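Local coordinates for glycosyl hydrolase 25 (Streptococcus pneumoniae, PDB 4FF5), which is a family 25 glycosyl hydrolase that takes part in host-cell invasion by the pneumococcus and, like its relatives, probably cleaves glycosidic bonds of bacterial cell-wall peptidoglycan, at residues G77-V82 with P117-A122; P148-L153 with R260-K265; I184-Y189 with I196-F201. All blocks are in the same frame, centred on the assembly; numbering follows the deposited sequence.

Contact 1: G77-V82 with P117-A122; sequences GAIVRV and PVAVYA
Two neighbouring parallel strands of the TIM barrel, G77-V82 and P117-A122, pair in register here, their short axes at 34° as expected for a twisted sheet. Five backbone bonds define the pairing. A78 and V80 each donate and accept: A78 N reaches P117 O, A78 O takes A119 N, V80 N reaches A119 O and V80 O takes Y121 N. V82 N then meets Y121 O at 3.0 Å, nearly straight at 175°. Side chains alternate. A78, V80, V118 and V120 face the helices 104-112 and 129-143; on that side V80 CG2 meets V118 CG1 at 3.7 Å. I79, A119, R81 and Y121 lie on the other, inner face, where W152 of the next strand packs on I79 and Y121.

R81 carries the closest side-chain contact. Its CB lies over one face of the Y121 ring, 3.8 Å from the centroid and displaced toward the rim, 3.4 Å from Y121 CZ. With CG anti to the backbone N (chi1 -167°), the chain runs on across the ring: CG is 3.6 Å from Y121 CE1, and CD passes 3.7 Å from Y121 OH. A bend at chi3 then turns the guanidinium away from the tyrosine, its plane inclined to the ring. There NE forms a salt bridge with D101 OD2, while NH2 makes a weak hydrogen bond to A94 O.

Contact 2: P148-L153 with R260-K265; sequences PSYYWL and RKLFLK
The C-terminal turn of helix 255-263 packs against the segment P148-L153, where the chain enters strand 151-155, and one carbonyl organises the dense part of the contact. S149 OG donates to L262 O at 2.9 Å, approaching in the carbonyl plane on a lone pair; the serine torsion that allows this places OG between its backbone N and carbonyl carbon (chi1 74°). A water donates to the same oxygen and accepts from W152 NE1, so L262 O is gripped by two donors. That water also lies over one face of the F263 ring.

Beside this polar centre, the L262 CD2 methyl sits over a face of the Y150 ring, 4.1 Å from its centroid, and touches W152 CZ2 at 3.9 Å. The Y150 edge meets K261 O in the ring plane, with CE1 3.3 Å from that oxygen. Y150 OH, near K261 CE, bonds to T202 OG1, and the extended K261 chain carries NZ to a salt bridge with D227.

The outer side is looser. Here a second water bridges the segments: it donates to S149 O and K261 O and accepts from K265 N at 2.7 Å; N181 ND2 bonds to both S149 O and K265 O. The K265 side chain itself is exposed.

S149, Y150 and W152 pair through their backbones with strand 118-123 on one flank, whereas S203 of strand 203-207 touches Y150, W152, K261 and L262. The C-terminal helix thus lies against the N-terminal end of the barrel strands.

Contact 3: I184-Y189 with I196-F201; sequences IYVGVY and IDTGKF. With EDO (1,2-ethanediol), chain G.
The extended backbone of strand 182-186 leads through G187, at the N-cap position, into helix 188-193, while the returning segment I196-F201 folds into a type I turn from T198 to F201 that is closed by F201 N bonding to T198 O at 3.1 Å. An Asx turn overlaps its start: D197 OD1 accepts from G199 N at 3.0 Å, met from above the carboxylate plane.

No hydrogen bond joins the two segments; the contact is apolar and centres on I184. Its CB stands over the middle of the F201 ring, 3.7 Å from the centroid and only 7° off the ring normal, a well-aligned CH-pi contact. The branches spread from there. CG1 is anti to the backbone N (chi1 -180°), so the extended arm takes CD1 to I196 CG2 at 3.7 Å, whereas CG2 lies 3.7 Å from F201 CG and 3.9 Å from T198 CG2. V186 CG1 approaches the same threonine methyl more distantly. V167 of helix 163-177 touches both I184 and F201.

Away from this cluster, Y189 O accepts from both hydroxyls of a 1,2-ethanediol, probably from the crystallisation liquor, whose O2 also lies at the tyrosine ring edge in plane.

The topology is that of a right-handed beta-alpha-beta crossover in the TIM barrel: strand, short helix, then a loop leading to the adjacent parallel strand 203-207.

Overall arrangement
All three contacts reach the same sheet of the TIM barrel. Contact 1 comes first along the chain and closes before contact 2 opens; contact 3 is nested inside the long stretch of chain between the segments of contact 2. The centres of contacts 1 and 2 are about 8 Å apart, joined by probable hydrogen bonds of W152 N to V120 O and of S149 N to V118 O. Contact 2 passes to contact 3, about 16 Å between centres, through a probable hydrogen bond of Y185 N to L153 O. The centres of contacts 1 and 3 are about 18 Å apart and their nearest atoms about 7 Å, without touching. Strands 77-84, 118-123, 151-155 and 182-186 thus run consecutively round the barrel, and contact 2 sets the C-terminal helix against the start of strand 151-155.

Contact 1: G77-V82 with P117-A122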
ATOM      1  N   GLY A  77      -4.329   2.592  10.375  1.00 20.15           N
ATOM      2  CA  GLY A  77      -3.064   2.170   9.755  1.00 18.54           C
ATOM      3  C   GLY A  77      -2.794   2.977   8.493  1.00 17.39           C
ATOM      4  O   GLY A  77      -3.668   3.718   7.999  1.00 16.86           O
ATOM      5  N   ALA A  78      -1.577   2.854   7.969  1.00 16.29           N
ATOM      6  CA  ALA A  78      -1.193   3.622   6.783  1.00 15.25           C
ATOM      7  C   ALA A  78      -0.314   2.770   5.879  1.00 14.43           C
ATOM      8  O   ALA A  78       0.464   1.943   6.357  1.00 15.13           O
ATOM      9  CB  ALA A  78      -0.460   4.889   7.183  1.00 15.47           C
ATOM     10  N   ILE A  79      -0.446   2.971   4.574  1.00 13.23           N
ATOM     11  CA  ILE A  79       0.384   2.284   3.608  1.00 12.37           C
ATOM     12  C   ILE A  79       1.071   3.341   2.755  1.00 12.14           C
ATOM     13  O   ILE A  79       0.411   4.094   2.035  1.00 11.95           O
ATOM     14  CB  ILE A  79      -0.441   1.326   2.724  1.00 11.78           C
ATOM     15  CG1 ILE A  79      -1.275   0.368   3.589  1.00 12.16           C
ATOM     16  CG2 ILE A  79       0.481   0.517   1.831  1.00 11.65           C
ATOM     17  CD1 ILE A  79      -2.010  -0.692   2.777  1.00 11.69           C
ATOM     18  N   VAL A  80       2.397   3.370   2.820  1.00 12.24           N
ATOM     19  CA  VAL A  80       3.183   4.514   2.298  1.00 12.46           C
ATOM     20  C   VAL A  80       3.953   4.130   1.016  1.00 12.51           C
ATOM     21  O   VAL A  80       4.599   3.080   0.971  1.00 13.13           O
ATOM     22  CB  VAL A  80       4.172   5.029   3.390  1.00 12.56           C
ATOM     23  CG1 VAL A  80       5.132   6.092   2.836  1.00 12.44           C
ATOM     24  CG2 VAL A  80       3.396   5.621   4.568  1.00 12.83           C
ATOM     25  N   ARG A  81       3.906   4.971  -0.011  1.00 12.60           N
ATOM     26  CA  ARG A  81       4.622   4.677  -1.251  1.00 12.94           C
ATOM     27  C   ARG A  81       6.111   4.928  -1.079  1.00 13.02           C
ATOM     28  O   ARG A  81       6.498   5.996  -0.613  1.00 13.18           O
ATOM     29  CB  ARG A  81       4.132   5.537  -2.401  1.00 12.98           C
ATOM     30  CG  ARG A  81       4.645   5.022  -3.736  1.00 13.35           C
ATOM     31  CD  ARG A  81       4.172   5.883  -4.893  1.00 13.92           C
ATOM     32  NE  ARG A  81       4.885   7.166  -4.977  1.00 14.80           N
ATOM     33  CZ  ARG A  81       4.791   8.012  -6.003  1.00 15.46           C
ATOM     34  NH1 ARG A  81       4.040   7.703  -7.051  1.00 15.67           N
ATOM     35  NH2 ARG A  81       5.456   9.172  -5.993  1.00 15.61           N
ATOM     36  N   VAL A  82       6.928   3.945  -1.448  1.00 13.34           N
ATOM     37  CA  VAL A  82       8.400   4.078  -1.376  1.00 14.14           C
ATOM     38  C   VAL A  82       9.027   4.165  -2.784  1.00 15.32           C
ATOM     39  O   VAL A  82      10.005   4.895  -3.023  1.00 14.81           O
ATOM     40  CB  VAL A  82       8.991   2.932  -0.508  1.00 13.96           C
ATOM     41  CG1 VAL A  82      10.525   2.927  -0.489  1.00 14.00           C
ATOM     42  CG2 VAL A  82       8.472   3.072   0.918  1.00 13.98           C
ATOM     43  N   PRO A 117       0.634   1.775  12.861  1.00 21.52           N
ATOM     44  CA  PRO A 117       1.392   0.810  12.090  1.00 21.18           C
ATOM     45  C   PRO A 117       1.400   1.199  10.603  1.00 20.12           C
ATOM     46  O   PRO A 117       0.400   1.702  10.070  1.00 19.73           O
ATOM     47  CB  PRO A 117       0.657  -0.499  12.358  1.00 21.70           C
ATOM     48  CG  PRO A 117      -0.752  -0.089  12.606  1.00 21.93           C
ATOM     49  CD  PRO A 117      -0.688   1.255  13.262  1.00 22.38           C
ATOM     50  N   VAL A 118       2.538   0.967   9.956  1.00 18.81           N
ATOM     51  CA  VAL A 118       2.776   1.471   8.620  1.00 17.28           C
ATOM     52  C   VAL A 118       3.329   0.340   7.769  1.00 16.49           C
ATOM     53  O   VAL A 118       4.290  -0.336   8.155  1.00 17.19           O
ATOM     54  CB  VAL A 118       3.811   2.629   8.640  1.00 17.02           C
ATOM     55  CG1 VAL A 118       4.083   3.144   7.230  1.00 16.24           C
ATOM     56  CG2 VAL A 118       3.325   3.762   9.536  1.00 17.11           C
ATOM     57  N   ALA A 119       2.705   0.144   6.615  1.00 15.37           N
ATOM     58  CA  ALA A 119       3.182  -0.773   5.602  1.00 14.88           C
ATOM     59  C   ALA A 119       3.670   0.075   4.440  1.00 14.33           C
ATOM     60  O   ALA A 119       3.524   1.301   4.466  1.00 14.24           O
ATOM     61  CB  ALA A 119       2.038  -1.684   5.169  1.00 14.72           C
ATOM     62  N   VAL A 120       4.234  -0.561   3.412  1.00 14.25           N
ATOM     63  CA  VAL A 120       4.774   0.189   2.295  1.00 13.57           C
ATOM     64  C   VAL A 120       4.291  -0.387   0.965  1.00 13.05           C
ATOM     65  O   VAL A 120       3.887  -1.544   0.909  1.00 13.23           O
ATOM     66  CB  VAL A 120       6.334   0.245   2.318  1.00 13.37           C
ATOM     67  CG1 VAL A 120       6.835   1.154   3.458  1.00 13.64           C
ATOM     68  CG2 VAL A 120       6.958  -1.156   2.343  1.00 14.12           C
ATOM     69  N   TYR A 121       4.367   0.404  -0.102  1.00 12.85           N
ATOM     70  CA  TYR A 121       4.063  -0.107  -1.446  1.00 12.69           C
ATOM     71  C   TYR A 121       4.987   0.429  -2.540  1.00 13.00           C
ATOM     72  O   TYR A 121       5.600   1.481  -2.391  1.00 13.59           O
ATOM     73  CB  TYR A 121       2.571   0.107  -1.824  1.00 12.38           C
ATOM     74  CG  TYR A 121       2.133   1.496  -2.327  1.00 12.40           C
ATOM     75  CD1 TYR A 121       2.138   1.795  -3.696  1.00 12.48           C
ATOM     76  CD2 TYR A 121       1.625   2.457  -1.442  1.00 12.74           C
ATOM     77  CE1 TYR A 121       1.715   3.031  -4.165  1.00 12.91           C
ATOM     78  CE2 TYR A 121       1.163   3.685  -1.898  1.00 12.87           C
ATOM     79  CZ  TYR A 121       1.228   3.966  -3.255  1.00 12.71           C
ATOM     80  OH  TYR A 121       0.770   5.164  -3.694  1.00 12.95           O
ATOM     81  N   ALA A 122       5.050  -0.298  -3.643  1.00 13.28           N
ATOM     82  CA  ALA A 122       5.803   0.122  -4.827  1.00 13.55           C
ATOM     83  C   ALA A 122       4.925  -0.011  -6.049  1.00 14.04           C
ATOM     84  O   ALA A 122       4.261  -1.027  -6.212  1.00 12.90           O
ATOM     85  CB  ALA A 122       7.053  -0.741  -4.986  1.00 13.61           C
TER

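Contact 2: P148-L153 with R260-K265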
ATOM      1  N   PRO A 148       8.659  -2.161   7.987  1.00 21.86           N
ATOM      2  CA  PRO A 148       7.244  -1.996   7.646  1.00 20.50           C
ATOM      3  C   PRO A 148       6.440  -3.270   7.939  1.00 20.02           C
ATOM      4  O   PRO A 148       6.989  -4.381   7.913  1.00 21.07           O
ATOM      5  CB  PRO A 148       7.280  -1.679   6.153  1.00 19.44           C
ATOM      6  CG  PRO A 148       8.540  -2.299   5.655  1.00 19.71           C
ATOM      7  CD  PRO A 148       9.519  -2.178   6.785  1.00 20.70           C
ATOM      8  N   SER A 149       5.156  -3.099   8.230  1.00 19.74           N
ATOM      9  CA  SER A 149       4.292  -4.224   8.580  1.00 19.35           C
ATOM     10  C   SER A 149       3.965  -5.145   7.395  1.00 18.94           C
ATOM     11  O   SER A 149       3.524  -6.273   7.598  1.00 18.31           O
ATOM     12  CB  SER A 149       3.001  -3.718   9.217  1.00 19.77           C
ATOM     13  OG  SER A 149       2.151  -3.139   8.227  1.00 20.00           O
ATOM     14  N   TYR A 150       4.151  -4.647   6.167  1.00 17.41           N
ATOM     15  CA  TYR A 150       3.809  -5.388   4.967  1.00 16.80           C
ATOM     16  C   TYR A 150       4.462  -4.698   3.774  1.00 16.23           C
ATOM     17  O   TYR A 150       4.685  -3.491   3.801  1.00 15.10           O
ATOM     18  CB  TYR A 150       2.287  -5.403   4.774  1.00 16.91           C
ATOM     19  CG  TYR A 150       1.690  -6.781   4.566  1.00 17.05           C
ATOM     20  CD1 TYR A 150       1.190  -7.512   5.649  1.00 17.98           C
ATOM     21  CD2 TYR A 150       1.620  -7.352   3.291  1.00 16.94           C
ATOM     22  CE1 TYR A 150       0.640  -8.779   5.469  1.00 17.85           C
ATOM     23  CE2 TYR A 150       1.068  -8.616   3.100  1.00 16.99           C
ATOM     24  CZ  TYR A 150       0.575  -9.320   4.195  1.00 17.72           C
ATOM     25  OH  TYR A 150       0.036 -10.582   4.021  1.00 17.55           O
ATOM     26  N   TYR A 151       4.752  -5.461   2.733  1.00 15.41           N
ATOM     27  CA  TYR A 151       5.220  -4.885   1.481  1.00 16.04           C
ATOM     28  C   TYR A 151       4.168  -5.156   0.416  1.00 15.44           C
ATOM     29  O   TYR A 151       3.747  -6.295   0.253  1.00 15.96           O
ATOM     30  CB  TYR A 151       6.512  -5.561   1.059  1.00 16.50           C
ATOM     31  CG  TYR A 151       7.675  -5.299   1.965  1.00 17.17           C
ATOM     32  CD1 TYR A 151       7.885  -6.065   3.128  1.00 17.71           C
ATOM     33  CD2 TYR A 151       8.606  -4.318   1.639  1.00 17.13           C
ATOM     34  CE1 TYR A 151       8.992  -5.816   3.953  1.00 18.26           C
ATOM     35  CE2 TYR A 151       9.707  -4.067   2.453  1.00 17.82           C
ATOM     36  CZ  TYR A 151       9.900  -4.816   3.600  1.00 18.55           C
ATOM     37  OH  TYR A 151      11.018  -4.530   4.379  1.00 19.05           O
ATOM     38  N   TRP A 152       3.748  -4.119  -0.299  1.00 14.85           N
ATOM     39  CA  TRP A 152       2.697  -4.262  -1.321  1.00 13.88           C
ATOM     40  C   TRP A 152       3.181  -3.922  -2.712  1.00 13.52           C
ATOM     41  O   TRP A 152       3.876  -2.907  -2.918  1.00 13.26           O
ATOM     42  CB  TRP A 152       1.521  -3.342  -0.975  1.00 13.63           C
ATOM     43  CG  TRP A 152       0.745  -3.751   0.259  1.00 13.82           C
ATOM     44  CD1 TRP A 152       0.896  -3.280   1.555  1.00 14.15           C
ATOM     45  CD2 TRP A 152      -0.336  -4.739   0.334  1.00 13.97           C
ATOM     46  NE1 TRP A 152       0.001  -3.876   2.403  1.00 14.94           N
ATOM     47  CE2 TRP A 152      -0.764  -4.772   1.737  1.00 14.37           C
ATOM     48  CE3 TRP A 152      -0.974  -5.573  -0.590  1.00 13.47           C
ATOM     49  CZ2 TRP A 152      -1.799  -5.595   2.177  1.00 14.31           C
ATOM     50  CZ3 TRP A 152      -1.997  -6.415  -0.129  1.00 13.73           C
ATOM     51  CH2 TRP A 152      -2.408  -6.411   1.216  1.00 13.83           C
ATOM     52  N   LEU A 153       2.777  -4.744  -3.685  1.00 12.88           N
ATOM     53  CA  LEU A 153       3.043  -4.493  -5.097  1.00 12.74           C
ATOM     54  C   LEU A 153       1.808  -3.869  -5.698  1.00 12.88           C
ATOM     55  O   LEU A 153       0.759  -4.522  -5.761  1.00 13.30           O
ATOM     56  CB  LEU A 153       3.330  -5.825  -5.828  1.00 12.86           C
ATOM     57  CG  LEU A 153       4.793  -6.313  -5.766  1.00 13.24           C
ATOM     58  CD1 LEU A 153       5.216  -6.667  -4.347  1.00 13.12           C
ATOM     59  CD2 LEU A 153       4.992  -7.471  -6.742  1.00 13.17           C
ATOM     60  N   ARG A 260      -4.606  -7.427  12.244  1.00 22.70           N
ATOM     61  CA  ARG A 260      -3.388  -7.977  12.845  1.00 23.25           C
ATOM     62  C   ARG A 260      -2.453  -8.499  11.759  1.00 22.05           C
ATOM     63  O   ARG A 260      -1.271  -8.172  11.737  1.00 22.02           O
ATOM     64  CB  ARG A 260      -3.699  -9.111  13.838  1.00 24.90           C
ATOM     65  CG  ARG A 260      -2.430  -9.745  14.404  1.00 26.62           C
ATOM     66  CD  ARG A 260      -2.705 -11.040  15.164  1.00 28.87           C
ATOM     67  N   LYS A 261      -2.998  -9.310  10.861  1.00 21.29           N
ATOM     68  CA  LYS A 261      -2.241  -9.842   9.744  1.00 20.32           C
ATOM     69  C   LYS A 261      -1.495  -8.744   8.962  1.00 19.82           C
ATOM     70  O   LYS A 261      -0.306  -8.875   8.652  1.00 19.82           O
ATOM     71  CB  LYS A 261      -3.189 -10.577   8.809  1.00 19.91           C
ATOM     72  CG  LYS A 261      -2.498 -11.118   7.583  1.00 19.59           C
ATOM     73  CD  LYS A 261      -3.439 -11.969   6.760  1.00 19.97           C
ATOM     74  CE  LYS A 261      -2.916 -12.123   5.354  1.00 19.04           C
ATOM     75  NZ  LYS A 261      -3.914 -12.829   4.491  1.00 19.50           N
ATOM     76  N   LEU A 262      -2.208  -7.669   8.646  1.00 18.85           N
ATOM     77  CA  LEU A 262      -1.691  -6.654   7.712  1.00 18.48           C
ATOM     78  C   LEU A 262      -0.833  -5.594   8.376  1.00 18.66           C
ATOM     79  O   LEU A 262       0.035  -4.997   7.722  1.00 18.96           O
ATOM     80  CB  LEU A 262      -2.837  -5.979   6.948  1.00 17.86           C
ATOM     81  CG  LEU A 262      -3.724  -6.914   6.092  1.00 18.42           C
ATOM     82  CD1 LEU A 262      -4.684  -6.109   5.226  1.00 18.54           C
ATOM     83  CD2 LEU A 262      -2.901  -7.835   5.211  1.00 17.68           C
ATOM     84  N   PHE A 263      -1.095  -5.348   9.656  1.00 19.00           N
ATOM     85  CA  PHE A 263      -0.467  -4.225  10.347  1.00 20.56           C
ATOM     86  C   PHE A 263       0.323  -4.546  11.604  1.00 22.06           C
ATOM     87  O   PHE A 263       1.168  -3.760  12.015  1.00 22.96           O
ATOM     88  CB  PHE A 263      -1.505  -3.156  10.609  1.00 19.93           C
ATOM     89  CG  PHE A 263      -1.875  -2.419   9.364  1.00 19.60           C
ATOM     90  CD1 PHE A 263      -1.007  -1.469   8.822  1.00 18.82           C
ATOM     91  CD2 PHE A 263      -3.044  -2.722   8.689  1.00 19.32           C
ATOM     92  CE1 PHE A 263      -1.324  -0.808   7.650  1.00 18.68           C
ATOM     93  CE2 PHE A 263      -3.364  -2.069   7.506  1.00 19.49           C
ATOM     94  CZ  PHE A 263      -2.504  -1.105   6.989  1.00 18.59           C
ATOM     95  N   LEU A 264       0.064  -5.693  12.206  1.00 23.76           N
ATOM     96  CA  LEU A 264       0.643  -5.978  13.516  1.00 26.22           C
ATOM     97  C   LEU A 264       1.556  -7.208  13.530  1.00 28.05           C
ATOM     98  O   LEU A 264       1.849  -7.755  14.593  1.00 29.18           O
ATOM     99  CB  LEU A 264      -0.468  -6.053  14.572  1.00 26.93           C
ATOM    100  CG  LEU A 264      -1.361  -4.822  14.834  1.00 26.93           C
ATOM    101  CD1 LEU A 264      -2.404  -5.116  15.912  1.00 28.12           C
ATOM    102  CD2 LEU A 264      -0.585  -3.559  15.179  1.00 27.06           C
ATOM    103  N   LYS A 265       2.025  -7.633  12.353  1.00 28.39           N
ATOM    104  CA  LYS A 265       2.948  -8.781  12.256  1.00 29.90           C
ATOM    105  C   LYS A 265       4.154  -8.559  11.315  1.00 30.37           C
ATOM    106  O   LYS A 265       4.309  -9.293  10.339  1.00 30.14           O
ATOM    107  CB  LYS A 265       2.212 -10.063  11.830  1.00 30.62           C
ATOM    108  CG  LYS A 265       0.946 -10.400  12.607  1.00 31.59           C
ATOM    109  CD  LYS A 265       0.687 -11.894  12.772  1.00 33.74           C
ATOM    110  CE  LYS A 265       1.500 -12.803  11.858  1.00 33.55           C
ATOM    111  NZ  LYS A 265       1.240 -14.238  12.150  1.00 35.95           N
TER
HETATM  112  O   HOH W   1       1.752  -7.132   9.671  1.00 17.64           O
HETATM  113  O   HOH W   2      -0.623  -3.526   5.198  1.00 15.56           O

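Contact 3: I184-Y189 with I196-F201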
ATOM      1  N   ILE A 184      -0.383  -8.115  -2.949  1.00 12.36           N
ATOM      2  CA  ILE A 184      -0.570  -7.495  -4.273  1.00 11.59           C
ATOM      3  C   ILE A 184      -1.837  -6.624  -4.295  1.00 11.33           C
ATOM      4  O   ILE A 184      -2.882  -7.043  -3.861  1.00 11.07           O
ATOM      5  CB  ILE A 184      -0.603  -8.547  -5.433  1.00 11.56           C
ATOM      6  CG1 ILE A 184      -0.797  -7.823  -6.782  1.00 11.39           C
ATOM      7  CG2 ILE A 184      -1.706  -9.596  -5.184  1.00 11.40           C
ATOM      8  CD1 ILE A 184      -0.594  -8.700  -8.008  1.00 11.67           C
ATOM      9  N   TYR A 185      -1.690  -5.386  -4.768  1.00 10.94           N
ATOM     10  CA  TYR A 185      -2.802  -4.523  -5.113  1.00 11.25           C
ATOM     11  C   TYR A 185      -3.039  -4.597  -6.633  1.00 11.26           C
ATOM     12  O   TYR A 185      -2.126  -4.356  -7.438  1.00 11.11           O
ATOM     13  CB  TYR A 185      -2.465  -3.098  -4.672  1.00 10.91           C
ATOM     14  CG  TYR A 185      -3.345  -1.973  -5.188  1.00 11.25           C
ATOM     15  CD1 TYR A 185      -4.312  -1.402  -4.378  1.00 11.34           C
ATOM     16  CD2 TYR A 185      -3.173  -1.457  -6.481  1.00 11.42           C
ATOM     17  CE1 TYR A 185      -5.075  -0.327  -4.827  1.00 11.62           C
ATOM     18  CE2 TYR A 185      -3.940  -0.389  -6.939  1.00 11.77           C
ATOM     19  CZ  TYR A 185      -4.884   0.163  -6.122  1.00 11.70           C
ATOM     20  OH  TYR A 185      -5.634   1.231  -6.596  1.00 12.37           O
ATOM     21  N   VAL A 186      -4.262  -4.951  -7.018  1.00 11.66           N
ATOM     22  CA  VAL A 186      -4.589  -5.060  -8.448  1.00 11.73           C
ATOM     23  C   VAL A 186      -6.105  -4.930  -8.651  1.00 12.20           C
ATOM     24  O   VAL A 186      -6.883  -5.448  -7.847  1.00 12.09           O
ATOM     25  CB  VAL A 186      -3.986  -6.369  -9.053  1.00 11.90           C
ATOM     26  CG1 VAL A 186      -4.533  -7.637  -8.395  1.00 12.38           C
ATOM     27  CG2 VAL A 186      -4.151  -6.416 -10.574  1.00 11.98           C
ATOM     28  N   GLY A 187      -6.518  -4.228  -9.702  1.00 12.82           N
ATOM     29  CA  GLY A 187      -7.958  -4.136 -10.019  1.00 13.01           C
ATOM     30  C   GLY A 187      -8.447  -5.466 -10.581  1.00 13.10           C
ATOM     31  O   GLY A 187      -7.654  -6.266 -11.116  1.00 12.80           O
ATOM     32  N   VAL A 188      -9.755  -5.719 -10.476  1.00 13.15           N
ATOM     33  CA  VAL A 188     -10.300  -7.012 -10.899  1.00 13.86           C
ATOM     34  C   VAL A 188     -10.141  -7.220 -12.421  1.00 14.89           C
ATOM     35  O   VAL A 188      -9.703  -8.295 -12.884  1.00 14.70           O
ATOM     36  CB  VAL A 188     -11.780  -7.164 -10.480  1.00 14.03           C
ATOM     37  CG1 VAL A 188     -12.372  -8.419 -11.109  1.00 14.30           C
ATOM     38  CG2 VAL A 188     -11.887  -7.220  -8.952  1.00 13.70           C
ATOM     39  N   TYR A 189     -10.498  -6.201 -13.187  1.00 15.93           N
ATOM     40  CA  TYR A 189     -10.418  -6.316 -14.639  1.00 18.39           C
ATOM     41  C   TYR A 189      -8.984  -6.516 -15.127  1.00 17.38           C
ATOM     42  O   TYR A 189      -8.736  -7.333 -16.011  1.00 17.72           O
ATOM     43  CB  TYR A 189     -11.045  -5.092 -15.298  1.00 22.25           C
ATOM     44  CG  TYR A 189     -12.524  -4.961 -15.048  1.00 25.61           C
ATOM     45  CD1 TYR A 189     -13.412  -5.951 -15.463  1.00 27.44           C
ATOM     46  CD2 TYR A 189     -13.031  -3.844 -14.398  1.00 28.38           C
ATOM     47  CE1 TYR A 189     -14.773  -5.836 -15.224  1.00 31.09           C
ATOM     48  CE2 TYR A 189     -14.391  -3.716 -14.154  1.00 32.30           C
ATOM     49  CZ  TYR A 189     -15.255  -4.712 -14.577  1.00 32.81           C
ATOM     50  OH  TYR A 189     -16.606  -4.571 -14.334  1.00 37.15           O
ATOM     51  N   ILE A 196      -3.236 -12.252 -13.964  1.00 18.68           N
ATOM     52  CA  ILE A 196      -2.342 -11.980 -12.842  1.00 18.83           C
ATOM     53  C   ILE A 196      -2.687 -12.931 -11.707  1.00 18.80           C
ATOM     54  O   ILE A 196      -3.762 -12.838 -11.098  1.00 18.79           O
ATOM     55  CB  ILE A 196      -2.455 -10.536 -12.312  1.00 18.27           C
ATOM     56  CG1 ILE A 196      -2.259  -9.485 -13.424  1.00 18.98           C
ATOM     57  CG2 ILE A 196      -1.454 -10.332 -11.178  1.00 19.21           C
ATOM     58  CD1 ILE A 196      -0.874  -9.428 -14.043  1.00 19.13           C
ATOM     59  N   ASP A 197      -1.762 -13.842 -11.456  1.00 19.78           N
ATOM     60  CA  ASP A 197      -1.899 -14.863 -10.427  1.00 19.96           C
ATOM     61  C   ASP A 197      -1.586 -14.250  -9.079  1.00 18.96           C
ATOM     62  O   ASP A 197      -0.483 -13.739  -8.858  1.00 19.88           O
ATOM     63  CB  ASP A 197      -0.907 -15.978 -10.728  1.00 21.99           C
ATOM     64  CG  ASP A 197      -1.177 -17.252  -9.936  1.00 23.42           C
ATOM     65  OD1 ASP A 197      -1.962 -17.244  -8.961  1.00 23.64           O
ATOM     66  OD2 ASP A 197      -0.575 -18.278 -10.311  1.00 25.41           O
ATOM     67  N   THR A 198      -2.546 -14.299  -8.166  1.00 17.67           N
ATOM     68  CA  THR A 198      -2.318 -13.745  -6.829  1.00 16.77           C
ATOM     69  C   THR A 198      -1.917 -14.828  -5.800  1.00 16.81           C
ATOM     70  O   THR A 198      -1.638 -14.511  -4.641  1.00 16.60           O
ATOM     71  CB  THR A 198      -3.542 -12.959  -6.319  1.00 16.72           C
ATOM     72  OG1 THR A 198      -4.617 -13.866  -6.022  1.00 16.88           O
ATOM     73  CG2 THR A 198      -4.008 -11.930  -7.363  1.00 16.52           C
ATOM     74  N   GLY A 199      -1.894 -16.085  -6.242  1.00 17.21           N
ATOM     75  CA  GLY A 199      -1.736 -17.255  -5.358  1.00 17.56           C
ATOM     76  C   GLY A 199      -0.524 -17.250  -4.433  1.00 17.60           C
ATOM     77  O   GLY A 199      -0.611 -17.659  -3.282  1.00 18.11           O
ATOM     78  N   LYS A 200       0.617 -16.776  -4.926  1.00 18.12           N
ATOM     79  CA  LYS A 200       1.841 -16.766  -4.127  1.00 17.97           C
ATOM     80  C   LYS A 200       1.995 -15.569  -3.178  1.00 17.73           C
ATOM     81  O   LYS A 200       2.901 -15.554  -2.322  1.00 16.70           O
ATOM     82  CB  LYS A 200       3.060 -16.897  -5.028  1.00 19.35           C
ATOM     83  CG  LYS A 200       3.049 -18.169  -5.863  1.00 20.68           C
ATOM     84  CD  LYS A 200       4.461 -18.588  -6.189  1.00 22.62           C
ATOM     85  CE  LYS A 200       4.772 -18.425  -7.654  1.00 23.88           C
ATOM     86  NZ  LYS A 200       6.003 -19.235  -7.915  1.00 24.19           N
ATOM     87  N   PHE A 201       1.120 -14.569  -3.327  1.00 16.52           N
ATOM     88  CA  PHE A 201       1.124 -13.431  -2.419  1.00 16.25           C
ATOM     89  C   PHE A 201       0.451 -13.816  -1.116  1.00 17.01           C
ATOM     90  O   PHE A 201      -0.333 -14.769  -1.075  1.00 17.66           O
ATOM     91  CB  PHE A 201       0.441 -12.210  -3.065  1.00 14.82           C
ATOM     92  CG  PHE A 201       1.203 -11.668  -4.228  1.00 14.51           C
ATOM     93  CD1 PHE A 201       0.994 -12.158  -5.514  1.00 14.35           C
ATOM     94  CD2 PHE A 201       2.164 -10.675  -4.035  1.00 14.15           C
ATOM     95  CE1 PHE A 201       1.736 -11.678  -6.594  1.00 14.76           C
ATOM     96  CE2 PHE A 201       2.893 -10.193  -5.111  1.00 14.31           C
ATOM     97  CZ  PHE A 201       2.694 -10.696  -6.389  1.00 14.05           C
TER
HETATM   98  C1  EDO G 306     -10.566  -6.235 -18.622  1.00 33.62           C
HETATM   99  O1  EDO G 306      -9.193  -5.805 -18.684  1.00 37.41           O
HETATM  100  C2  EDO G 306     -10.627  -7.751 -18.511  1.00 36.16           C
HETATM  101  O2  EDO G 306     -11.194  -8.056 -17.233  1.00 36.33           O